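Local coordinates for protein CD180 antigen (Mus musculus, PDB 3T6Q) that may cooperate with MD-1 and TLR4 in the innate immune response of B cells to bacterial lipopolysaccharide, leading to NF-kappa-B activation, at residues Leu405-Thr410 and Ser419-Leu424; Lys428-Ser433 and Gln443-Leu448; Leu437-Glu442 and Leu454-Asn459. All coordinates share one frame; numbering follows the deposited sequence.

Three successive leucine-rich repeats of the horseshoe meet here. Coming from the N terminus, strand 404-406 opens interaction 1, and the chain crosses to the convex side, where 419-424 faces the strand across the interior. Strand 429-431 then opens interaction 2, which 443-448 closes in the same way, so the first two contacts follow each other in series. Interaction 3 crosses interaction 2: its first segment, 437-442, lies inside the loop that interaction 2 closes, while its second, 454-459, belongs to the next repeat. The strands 404-406, 429-431 and 453-455 lie parallel as neighbours, and backbone contacts such as L407 N to N431 O join one coil to the next.

Interaction 1 of 3, residues Leu405-Thr410 and Ser419-Leu424; sequences LDLAFT and SPFQNL. With NAG (2-acetamido-2-deoxy-beta-D-glucopyranose), chain F; NAG (2-acetamido-2-deoxy-beta-D-glucopyranose), chain E.
L405 and F421 face each other across the inside of this repeat, and F421 is the side chain to follow. F421 CB points at the strand side and passes 4.2 Å from L424 CD1 of its own segment. CG lies anti to the carbonyl carbon (chi1 -49°), which swings the ring inward. Further out, ring atom CD1 is 3.9 Å from L405 CD1, and CE1 is 3.8 Å from that same methyl. CE1 also approaches L407 CD1, at 4.2 Å. F421 CZ, at the tip, ends 4.3 Å from L432 CD2 of the next repeat. Both leucine methyls of 405-410 meet the ring at its edge, near its plane. L424 CD1 just touches L405 CD1. F421 and L424 fit the F-x-x-L part of the repeat consensus; the phenylalanine here, like F445 in the next repeat, belongs to the phenylalanine spine, and F421 also leans on L430.

Between the two leucines D406 faces the other way, onto the sugars. Its OD1 accepts A408 N in an Asx turn, which, with the sugar bonds, helps to hold the carboxylate in place. OD2 takes two sugar amides: N2 of the chain F NAG at 2.7 Å and N2 of the chain E NAG at 2.8 Å.

No hydrogen bond joins the two segments, whose cohesion is apolar, whereas three N-H groups converge on the buried D406 carboxylate and would probably favour its ionised form.

Interaction 2 of 3, residues Lys428-Ser433 and Gln443-Leu448; sequences KVLNLS and QLFDGL. With NAG (2-acetamido-2-deoxy-beta-D-glucopyranose), chain F.
The carbonyl O of L432, whose side chain presses on F445, is gripped by two groups: N459 ND2 of the next repeat donates a hydrogen bond, and S435 OG adds a weak one. From the same residue CD1 reaches inward to F445, 3.5 Å from CE1 and 3.7 Å from CZ. The methyl sits at the edge of the ring, in its plane, and the two side chains come from opposite directions. One face of that ring carries L444, whose CG stands 3.9 Å above the plane over the centre.

L430 makes the second half of the contact. With CG anti to the backbone N (chi1 176°), its CD2 is placed 4.1 Å from F445 CE1 and 4.0 Å from L448 CD1, the leucine crossing L448 at about a right angle. In the leucine-rich repeat, L430 and L432 are the inward leucines of the L-x-L motif, which begins on strand 429-431, and F445 and L448 are the spine phenylalanine and its leucine partner on the convex side; together they form part of the apolar interior of this coil.

Outward-facing N431 alternates with those leucines. Its OD1 accepts S433 N at 3.0 Å, in the carbonyl plane, an Asx turn that holds the amide. ND2 of N431 is bonded covalently to C1 of the chain F NAG at 1.4 Å, and V429 CG1 flanks the sugar at C6.

Interaction 3 of 3, residues Leu437-Glu442 and Leu454-Asn459; sequences LDISSE and LNLQGN
The flat group that joins these segments is the amide of N459, and it is engaged at its edges. L437 N donates a hydrogen bond to N459 OD1 in the carbonyl plane at 2.9 Å, with an N-H...O angle of 163°. On the nitrogen side N459 ND2 donates one to L456 O at 3.1 Å; that acceptor lies nearly in the amide plane, although the donor stands above the plane of the L456 carbonyl. The side chain thus pins the start of 437-442 on one side and its own turn, L456 to N459, on the other.

Beside this polar link the contact is apolar. I439 and L456 reach toward each other tip to tip, I439 CG2 lying 3.8 Å from L456 CD1, and the I439 CD1 methyl touches both L456 methyls. I439 CG1 also passes N459 CB at 3.9 Å.

D438 turns the chain: its OD2 accepts S440 N and S440 OG from the same face of the carboxylate. The S440 N bond makes an Asx turn, and the S440 OG bond to D438 OD2 (2.8 Å) reinforces it. I439 O is held by S471 OG of the following coil.

N459 stands at the asparagine position of the L-x-L-x-x-N motif, its buried amide bonding backbone groups of the preceding coil and of its own turn: the position that forms the asparagine ladder of leucine-rich repeats, taken in the two repeats before by T410 and S435.

Interaction 1 of 3, residues Leu405-Thr410 and Ser419-Leu424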
loop_
_atom_site.group_PDB
_atom_site.type_symbol
_atom_site.label_atom_id
_atom_site.label_comp_id
_atom_site.label_asym_id
_atom_site.label_seq_id
_atom_site.Cartn_x
_atom_site.Cartn_y
_atom_site.Cartn_z
ATOM N N LEU A 405 -42.741 -24.302 -1.860
ATOM C CA LEU A 405 -42.189 -25.355 -2.734
ATOM C C LEU A 405 -41.604 -24.673 -3.994
ATOM O O LEU A 405 -42.343 -23.986 -4.698
ATOM C CB LEU A 405 -43.327 -26.293 -3.120
ATOM C CG LEU A 405 -43.062 -27.766 -3.501
ATOM C CD1 LEU A 405 -44.115 -28.432 -4.395
ATOM C CD2 LEU A 405 -41.605 -28.170 -3.826
ATOM N N ASP A 406 -40.290 -24.812 -4.236
ATOM C CA ASP A 406 -39.671 -24.121 -5.356
ATOM C C ASP A 406 -39.198 -25.207 -6.309
ATOM O O ASP A 406 -38.402 -26.018 -5.943
ATOM C CB ASP A 406 -38.516 -23.240 -4.848
ATOM C CG ASP A 406 -37.967 -22.306 -5.911
ATOM O OD1 ASP A 406 -38.301 -22.499 -7.128
ATOM O OD2 ASP A 406 -37.189 -21.376 -5.551
ATOM N N LEU A 407 -39.742 -25.215 -7.524
ATOM C CA LEU A 407 -39.396 -26.168 -8.562
ATOM C C LEU A 407 -38.971 -25.412 -9.822
ATOM O O LEU A 407 -39.002 -25.958 -10.945
ATOM C CB LEU A 407 -40.652 -27.043 -8.827
ATOM C CG LEU A 407 -40.878 -28.104 -7.724
ATOM C CD1 LEU A 407 -42.298 -28.669 -7.791
ATOM C CD2 LEU A 407 -39.863 -29.249 -7.821
ATOM N N ALA A 408 -38.598 -24.149 -9.654
ATOM C CA ALA A 408 -38.245 -23.305 -10.834
ATOM C C ALA A 408 -37.132 -23.982 -11.648
ATOM O O ALA A 408 -36.159 -24.482 -11.067
ATOM C CB ALA A 408 -37.814 -21.912 -10.405
ATOM N N PHE A 409 -37.283 -23.952 -12.984
ATOM C CA PHE A 409 -36.289 -24.446 -13.953
ATOM C C PHE A 409 -36.088 -25.954 -13.847
ATOM O O PHE A 409 -35.108 -26.495 -14.337
ATOM C CB PHE A 409 -34.949 -23.677 -13.826
ATOM C CG PHE A 409 -35.118 -22.211 -14.109
ATOM C CD1 PHE A 409 -35.179 -21.755 -15.441
ATOM C CD2 PHE A 409 -35.314 -21.310 -13.075
ATOM C CE1 PHE A 409 -35.401 -20.409 -15.715
ATOM C CE2 PHE A 409 -35.524 -19.960 -13.357
ATOM C CZ PHE A 409 -35.576 -19.526 -14.676
ATOM N N THR A 410 -37.022 -26.644 -13.225
ATOM C CA THR A 410 -36.934 -28.074 -13.174
ATOM C C THR A 410 -38.148 -28.582 -13.960
ATOM O O THR A 410 -39.294 -28.327 -13.544
ATOM C CB THR A 410 -37.000 -28.567 -11.700
ATOM O OG1 THR A 410 -35.783 -28.174 -11.029
ATOM C CG2 THR A 410 -37.175 -30.089 -11.660
ATOM N N SER A 419 -53.014 -35.131 -9.938
ATOM C CA SER A 419 -52.973 -33.995 -9.005
ATOM C C SER A 419 -51.767 -34.098 -8.057
ATOM O O SER A 419 -51.907 -34.526 -6.926
ATOM C CB SER A 419 -54.272 -33.882 -8.202
ATOM O OG SER A 419 -55.365 -33.742 -9.074
ATOM N N PRO A 420 -50.581 -33.660 -8.532
ATOM C CA PRO A 420 -49.371 -33.941 -7.793
ATOM C C PRO A 420 -49.283 -33.207 -6.471
ATOM O O PRO A 420 -48.616 -33.716 -5.570
ATOM C CB PRO A 420 -48.224 -33.517 -8.753
ATOM C CG PRO A 420 -48.862 -32.779 -9.875
ATOM C CD PRO A 420 -50.337 -33.037 -9.856
ATOM N N PHE A 421 -49.970 -32.057 -6.347
ATOM C CA PHE A 421 -49.905 -31.217 -5.126
ATOM C C PHE A 421 -51.105 -31.437 -4.190
ATOM O O PHE A 421 -51.320 -30.676 -3.245
ATOM C CB PHE A 421 -49.817 -29.729 -5.530
ATOM C CG PHE A 421 -48.779 -29.464 -6.566
ATOM C CD1 PHE A 421 -47.418 -29.475 -6.225
ATOM C CD2 PHE A 421 -49.147 -29.259 -7.898
ATOM C CE1 PHE A 421 -46.457 -29.265 -7.208
ATOM C CE2 PHE A 421 -48.185 -29.058 -8.884
ATOM C CZ PHE A 421 -46.833 -29.060 -8.538
ATOM N N GLN A 422 -51.838 -32.512 -4.421
ATOM C CA GLN A 422 -53.024 -32.846 -3.629
ATOM C C GLN A 422 -52.665 -32.904 -2.129
ATOM O O GLN A 422 -51.635 -33.442 -1.799
ATOM C CB GLN A 422 -53.505 -34.220 -4.081
ATOM C CG GLN A 422 -54.748 -34.733 -3.392
ATOM C CD GLN A 422 -55.291 -35.981 -4.068
ATOM O OE1 GLN A 422 -55.883 -35.897 -5.133
ATOM N NE2 GLN A 422 -55.070 -37.143 -3.459
ATOM N N ASN A 423 -53.518 -32.383 -1.237
ATOM C CA ASN A 423 -53.243 -32.476 0.214
ATOM C C ASN A 423 -51.950 -31.717 0.651
ATOM O O ASN A 423 -51.294 -32.067 1.616
ATOM C CB ASN A 423 -53.229 -33.953 0.682
ATOM C CG ASN A 423 -54.611 -34.645 0.554
ATOM O OD1 ASN A 423 -55.655 -33.998 0.562
ATOM N ND2 ASN A 423 -54.605 -35.972 0.457
ATOM N N LEU A 424 -51.619 -30.644 -0.060
ATOM C CA LEU A 424 -50.673 -29.672 0.464
ATOM C C LEU A 424 -51.487 -28.444 0.904
ATOM O O LEU A 424 -51.373 -27.338 0.338
ATOM C CB LEU A 424 -49.627 -29.292 -0.589
ATOM C CG LEU A 424 -48.577 -30.370 -0.883
ATOM C CD1 LEU A 424 -47.623 -29.854 -1.984
ATOM C CD2 LEU A 424 -47.820 -30.796 0.381
HETATM C C1 NAG F . -39.363 -18.910 -7.046
HETATM C C2 NAG F . -37.948 -18.330 -6.903
HETATM C C3 NAG F . -37.738 -17.943 -5.423
HETATM C C4 NAG F . -38.847 -17.003 -4.890
HETATM C C5 NAG F . -40.231 -17.579 -5.217
HETATM C C6 NAG F . -41.370 -16.614 -4.873
HETATM C C7 NAG F . -36.069 -19.115 -8.310
HETATM C C8 NAG F . -35.097 -20.239 -8.644
HETATM N N2 NAG F . -36.950 -19.334 -7.340
HETATM O O3 NAG F . -36.468 -17.288 -5.288
HETATM O O4 NAG F . -38.808 -16.966 -3.454
HETATM O O5 NAG F . -40.328 -17.936 -6.596
HETATM O O6 NAG F . -41.167 -15.379 -5.534
HETATM O O7 NAG F . -36.021 -18.050 -8.922
HETATM C C1 NAG E . -34.118 -22.194 -4.412
HETATM C C2 NAG E . -34.252 -20.738 -3.906
HETATM C C3 NAG E . -33.854 -19.748 -5.025
HETATM C C4 NAG E . -32.522 -20.136 -5.661
HETATM C C5 NAG E . -32.538 -21.603 -6.048
HETATM C C6 NAG E . -31.246 -22.110 -6.687
HETATM C C7 NAG E . -35.884 -19.843 -2.293
HETATM C C8 NAG E . -37.335 -19.680 -1.966
HETATM N N2 NAG E . -35.597 -20.484 -3.445
HETATM O O3 NAG E . -33.765 -18.466 -4.459
HETATM O O4 NAG E . -32.254 -19.425 -6.872
HETATM O O5 NAG E . -32.833 -22.416 -4.911
HETATM O O6 NAG E . -30.222 -22.267 -5.703
HETATM O O7 NAG E . -35.038 -19.388 -1.523
#

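Interaction 2 of 3, residues Lys428-Ser433 and Gln443-Leu448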
loop_
_atom_site.group_PDB
_atom_site.type_symbol
_atom_site.label_atom_id
_atom_site.label_comp_id
_atom_site.label_asym_id
_atom_site.label_seq_id
_atom_site.Cartn_x
_atom_site.Cartn_y
_atom_site.Cartn_z
ATOM N N LYS A 428 -48.357 -22.057 0.573
ATOM C CA LYS A 428 -48.702 -20.672 0.296
ATOM C C LYS A 428 -47.968 -20.186 -0.951
ATOM O O LYS A 428 -48.484 -19.298 -1.621
ATOM C CB LYS A 428 -48.295 -19.753 1.444
ATOM C CG LYS A 428 -49.095 -19.988 2.725
ATOM C CD LYS A 428 -48.682 -18.958 3.771
ATOM C CE LYS A 428 -48.192 -19.638 5.036
ATOM N NZ LYS A 428 -47.975 -18.615 6.102
ATOM N N VAL A 429 -46.767 -20.739 -1.217
ATOM C CA VAL A 429 -45.912 -20.224 -2.297
ATOM C C VAL A 429 -45.429 -21.407 -3.153
ATOM O O VAL A 429 -44.848 -22.368 -2.620
ATOM C CB VAL A 429 -44.666 -19.461 -1.775
ATOM C CG1 VAL A 429 -43.765 -19.044 -2.956
ATOM C CG2 VAL A 429 -45.050 -18.219 -0.969
ATOM N N LEU A 430 -45.671 -21.333 -4.464
ATOM C CA LEU A 430 -45.292 -22.422 -5.373
ATOM C C LEU A 430 -44.634 -21.790 -6.609
ATOM O O LEU A 430 -45.271 -20.963 -7.294
ATOM C CB LEU A 430 -46.534 -23.249 -5.764
ATOM C CG LEU A 430 -46.393 -24.382 -6.773
ATOM C CD1 LEU A 430 -45.317 -25.401 -6.352
ATOM C CD2 LEU A 430 -47.736 -25.094 -6.951
ATOM N N ASN A 431 -43.364 -22.137 -6.867
ATOM C CA ASN A 431 -42.664 -21.543 -7.998
ATOM C C ASN A 431 -42.438 -22.661 -9.019
ATOM O O ASN A 431 -41.677 -23.604 -8.756
ATOM C CB ASN A 431 -41.334 -20.859 -7.573
ATOM C CG ASN A 431 -40.683 -20.076 -8.712
ATOM O OD1 ASN A 431 -41.009 -20.273 -9.864
ATOM N ND2 ASN A 431 -39.750 -19.203 -8.395
ATOM N N LEU A 432 -43.081 -22.514 -10.178
ATOM C CA LEU A 432 -42.997 -23.481 -11.287
ATOM C C LEU A 432 -42.473 -22.829 -12.563
ATOM O O LEU A 432 -42.793 -23.272 -13.686
ATOM C CB LEU A 432 -44.396 -24.080 -11.579
ATOM C CG LEU A 432 -45.023 -24.847 -10.370
ATOM C CD1 LEU A 432 -46.444 -25.321 -10.609
ATOM C CD2 LEU A 432 -44.166 -26.057 -10.003
ATOM N N SER A 433 -41.717 -21.764 -12.384
ATOM C CA SER A 433 -41.130 -21.028 -13.498
ATOM C C SER A 433 -40.391 -22.021 -14.404
ATOM O O SER A 433 -39.564 -22.790 -13.928
ATOM C CB SER A 433 -40.164 -19.996 -12.947
ATOM O OG SER A 433 -39.601 -19.252 -14.002
ATOM N N GLN A 443 -57.227 -30.537 -13.164
ATOM C CA GLN A 443 -56.852 -31.217 -11.898
ATOM C C GLN A 443 -55.426 -30.877 -11.420
ATOM O O GLN A 443 -55.030 -31.221 -10.300
ATOM C CB GLN A 443 -56.954 -32.751 -12.083
ATOM C CG GLN A 443 -58.332 -33.265 -12.529
ATOM C CD GLN A 443 -58.524 -33.370 -14.058
ATOM O OE1 GLN A 443 -59.500 -33.964 -14.512
ATOM N NE2 GLN A 443 -57.618 -32.786 -14.849
ATOM N N LEU A 444 -54.666 -30.187 -12.251
ATOM C CA LEU A 444 -53.217 -30.007 -11.946
ATOM C C LEU A 444 -52.955 -29.430 -10.562
ATOM O O LEU A 444 -52.053 -29.910 -9.839
ATOM C CB LEU A 444 -52.505 -29.206 -13.050
ATOM C CG LEU A 444 -51.027 -28.829 -12.812
ATOM C CD1 LEU A 444 -50.245 -30.124 -12.808
ATOM C CD2 LEU A 444 -50.555 -27.896 -13.923
ATOM N N PHE A 445 -53.776 -28.443 -10.173
ATOM C CA PHE A 445 -53.593 -27.724 -8.914
ATOM C C PHE A 445 -54.585 -28.038 -7.821
ATOM O O PHE A 445 -54.700 -27.268 -6.856
ATOM C CB PHE A 445 -53.501 -26.201 -9.128
ATOM C CG PHE A 445 -52.277 -25.799 -9.949
ATOM C CD1 PHE A 445 -50.992 -26.196 -9.545
ATOM C CD2 PHE A 445 -52.416 -25.084 -11.118
ATOM C CE1 PHE A 445 -49.880 -25.844 -10.310
ATOM C CE2 PHE A 445 -51.311 -24.697 -11.866
ATOM C CZ PHE A 445 -50.043 -25.099 -11.485
ATOM N N ASP A 446 -55.263 -29.161 -7.943
ATOM C CA ASP A 446 -56.143 -29.610 -6.865
ATOM C C ASP A 446 -55.365 -29.812 -5.574
ATOM O O ASP A 446 -54.238 -30.331 -5.583
ATOM C CB ASP A 446 -56.818 -30.941 -7.214
ATOM C CG ASP A 446 -57.936 -30.809 -8.254
ATOM O OD1 ASP A 446 -58.468 -29.711 -8.462
ATOM O OD2 ASP A 446 -58.287 -31.836 -8.867
ATOM N N GLY A 447 -55.976 -29.430 -4.458
ATOM C CA GLY A 447 -55.396 -29.691 -3.160
ATOM C C GLY A 447 -54.520 -28.563 -2.649
ATOM O O GLY A 447 -53.777 -28.750 -1.697
ATOM N N LEU A 448 -54.651 -27.370 -3.246
ATOM C CA LEU A 448 -53.913 -26.181 -2.807
ATOM C C LEU A 448 -54.852 -25.055 -2.326
ATOM O O LEU A 448 -54.805 -23.946 -2.852
ATOM C CB LEU A 448 -53.015 -25.663 -3.948
ATOM C CG LEU A 448 -52.012 -26.738 -4.391
ATOM C CD1 LEU A 448 -51.309 -26.221 -5.652
ATOM C CD2 LEU A 448 -51.050 -27.019 -3.248
HETATM C C1 NAG F . -39.363 -18.910 -7.046
HETATM C C2 NAG F . -37.948 -18.330 -6.903
HETATM C C3 NAG F . -37.738 -17.943 -5.423
HETATM C C4 NAG F . -38.847 -17.003 -4.890
HETATM C C5 NAG F . -40.231 -17.579 -5.217
HETATM C C6 NAG F . -41.370 -16.614 -4.873
HETATM C C7 NAG F . -36.069 -19.115 -8.310
HETATM C C8 NAG F . -35.097 -20.239 -8.644
HETATM N N2 NAG F . -36.950 -19.334 -7.340
HETATM O O3 NAG F . -36.468 -17.288 -5.288
HETATM O O4 NAG F . -38.808 -16.966 -3.454
HETATM O O5 NAG F . -40.328 -17.936 -6.596
HETATM O O6 NAG F . -41.167 -15.379 -5.534
HETATM O O7 NAG F . -36.021 -18.050 -8.922
#

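Interaction 3 of 3, residues Leu437-Glu442 and Leu454-Asn459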
loop_
_atom_site.group_PDB
_atom_site.type_symbol
_atom_site.label_atom_id
_atom_site.label_comp_id
_atom_site.label_asym_id
_atom_site.label_seq_id
_atom_site.Cartn_x
_atom_site.Cartn_y
_atom_site.Cartn_z
ATOM N N LEU A 437 -45.113 -27.142 -17.653
ATOM C CA LEU A 437 -46.354 -27.875 -17.395
ATOM C C LEU A 437 -47.426 -27.364 -18.341
ATOM O O LEU A 437 -47.338 -26.244 -18.828
ATOM C CB LEU A 437 -46.845 -27.644 -15.962
ATOM C CG LEU A 437 -46.018 -28.328 -14.882
ATOM C CD1 LEU A 437 -46.358 -27.624 -13.586
ATOM C CD2 LEU A 437 -46.331 -29.811 -14.804
ATOM N N ASP A 438 -48.444 -28.187 -18.566
ATOM C CA ASP A 438 -49.600 -27.769 -19.356
ATOM C C ASP A 438 -50.618 -27.215 -18.354
ATOM O O ASP A 438 -51.233 -27.945 -17.570
ATOM C CB ASP A 438 -50.172 -28.952 -20.119
ATOM C CG ASP A 438 -51.494 -28.631 -20.826
ATOM O OD1 ASP A 438 -52.094 -29.577 -21.354
ATOM O OD2 ASP A 438 -51.942 -27.465 -20.864
ATOM N N ILE A 439 -50.787 -25.913 -18.393
ATOM C CA ILE A 439 -51.554 -25.242 -17.347
ATOM C C ILE A 439 -53.043 -25.289 -17.662
ATOM O O ILE A 439 -53.858 -24.664 -16.957
ATOM C CB ILE A 439 -51.084 -23.785 -17.174
ATOM C CG1 ILE A 439 -49.568 -23.727 -16.964
ATOM C CG2 ILE A 439 -51.762 -23.122 -15.978
ATOM C CD1 ILE A 439 -49.110 -24.587 -15.791
ATOM N N SER A 440 -53.431 -26.018 -18.705
ATOM C CA SER A 440 -54.874 -26.103 -18.995
ATOM C C SER A 440 -55.553 -27.267 -18.236
ATOM O O SER A 440 -56.796 -27.292 -18.135
ATOM C CB SER A 440 -55.118 -26.234 -20.504
ATOM O OG SER A 440 -54.725 -27.527 -20.931
ATOM N N SER A 441 -54.754 -28.228 -17.717
ATOM C CA SER A 441 -55.296 -29.403 -17.010
ATOM C C SER A 441 -56.071 -28.990 -15.742
ATOM O O SER A 441 -55.513 -28.341 -14.866
ATOM C CB SER A 441 -54.179 -30.345 -16.609
ATOM O OG SER A 441 -54.739 -31.390 -15.809
ATOM N N GLU A 442 -57.353 -29.365 -15.650
ATOM C CA GLU A 442 -58.244 -28.852 -14.587
ATOM C C GLU A 442 -57.838 -29.352 -13.204
ATOM O O GLU A 442 -58.075 -28.670 -12.209
ATOM C CB GLU A 442 -59.706 -29.275 -14.820
ATOM C CG GLU A 442 -60.312 -28.808 -16.118
ATOM C CD GLU A 442 -61.732 -29.314 -16.259
ATOM O OE1 GLU A 442 -62.585 -28.895 -15.444
ATOM O OE2 GLU A 442 -61.984 -30.141 -17.162
ATOM N N LEU A 454 -48.263 -17.949 -6.972
ATOM C CA LEU A 454 -47.947 -18.998 -7.954
ATOM C C LEU A 454 -47.160 -18.390 -9.083
ATOM O O LEU A 454 -47.651 -17.442 -9.747
ATOM C CB LEU A 454 -49.218 -19.630 -8.514
ATOM C CG LEU A 454 -49.116 -20.694 -9.608
ATOM C CD1 LEU A 454 -48.361 -21.910 -9.058
ATOM C CD2 LEU A 454 -50.507 -21.067 -10.101
ATOM N N ASN A 455 -45.931 -18.885 -9.299
ATOM C CA ASN A 455 -45.138 -18.321 -10.381
ATOM C C ASN A 455 -45.142 -19.346 -11.490
ATOM O O ASN A 455 -44.633 -20.469 -11.317
ATOM C CB ASN A 455 -43.693 -17.990 -9.911
ATOM C CG ASN A 455 -42.832 -17.314 -10.983
ATOM O OD1 ASN A 455 -42.027 -16.460 -10.653
ATOM N ND2 ASN A 455 -42.946 -17.720 -12.231
ATOM N N LEU A 456 -45.708 -18.961 -12.639
ATOM C CA LEU A 456 -45.706 -19.826 -13.811
ATOM C C LEU A 456 -45.055 -19.192 -15.013
ATOM O O LEU A 456 -45.438 -19.481 -16.168
ATOM C CB LEU A 456 -47.137 -20.184 -14.181
ATOM C CG LEU A 456 -47.949 -21.013 -13.197
ATOM C CD1 LEU A 456 -49.348 -21.154 -13.723
ATOM C CD2 LEU A 456 -47.315 -22.388 -12.997
ATOM N N GLN A 457 -44.056 -18.344 -14.788
ATOM C CA GLN A 457 -43.337 -17.771 -15.893
ATOM C C GLN A 457 -42.784 -18.884 -16.783
ATOM O O GLN A 457 -42.264 -19.891 -16.279
ATOM C CB GLN A 457 -42.196 -16.913 -15.353
ATOM C CG GLN A 457 -41.458 -16.158 -16.423
ATOM C CD GLN A 457 -40.280 -15.364 -15.899
ATOM O OE1 GLN A 457 -39.143 -15.594 -16.301
ATOM N NE2 GLN A 457 -40.547 -14.414 -15.033
ATOM N N GLY A 458 -42.861 -18.711 -18.112
ATOM C CA GLY A 458 -42.303 -19.728 -19.029
ATOM C C GLY A 458 -43.001 -21.090 -19.135
ATOM O O GLY A 458 -42.391 -22.072 -19.579
ATOM N N ASN A 459 -44.267 -21.189 -18.739
ATOM C CA ASN A 459 -45.030 -22.406 -18.996
ATOM C C ASN A 459 -45.919 -22.158 -20.233
ATOM O O ASN A 459 -45.715 -21.149 -20.921
ATOM C CB ASN A 459 -45.856 -22.820 -17.788
ATOM C CG ASN A 459 -44.979 -23.314 -16.649
ATOM O OD1 ASN A 459 -44.743 -24.503 -16.523
ATOM N ND2 ASN A 459 -44.446 -22.387 -15.862
#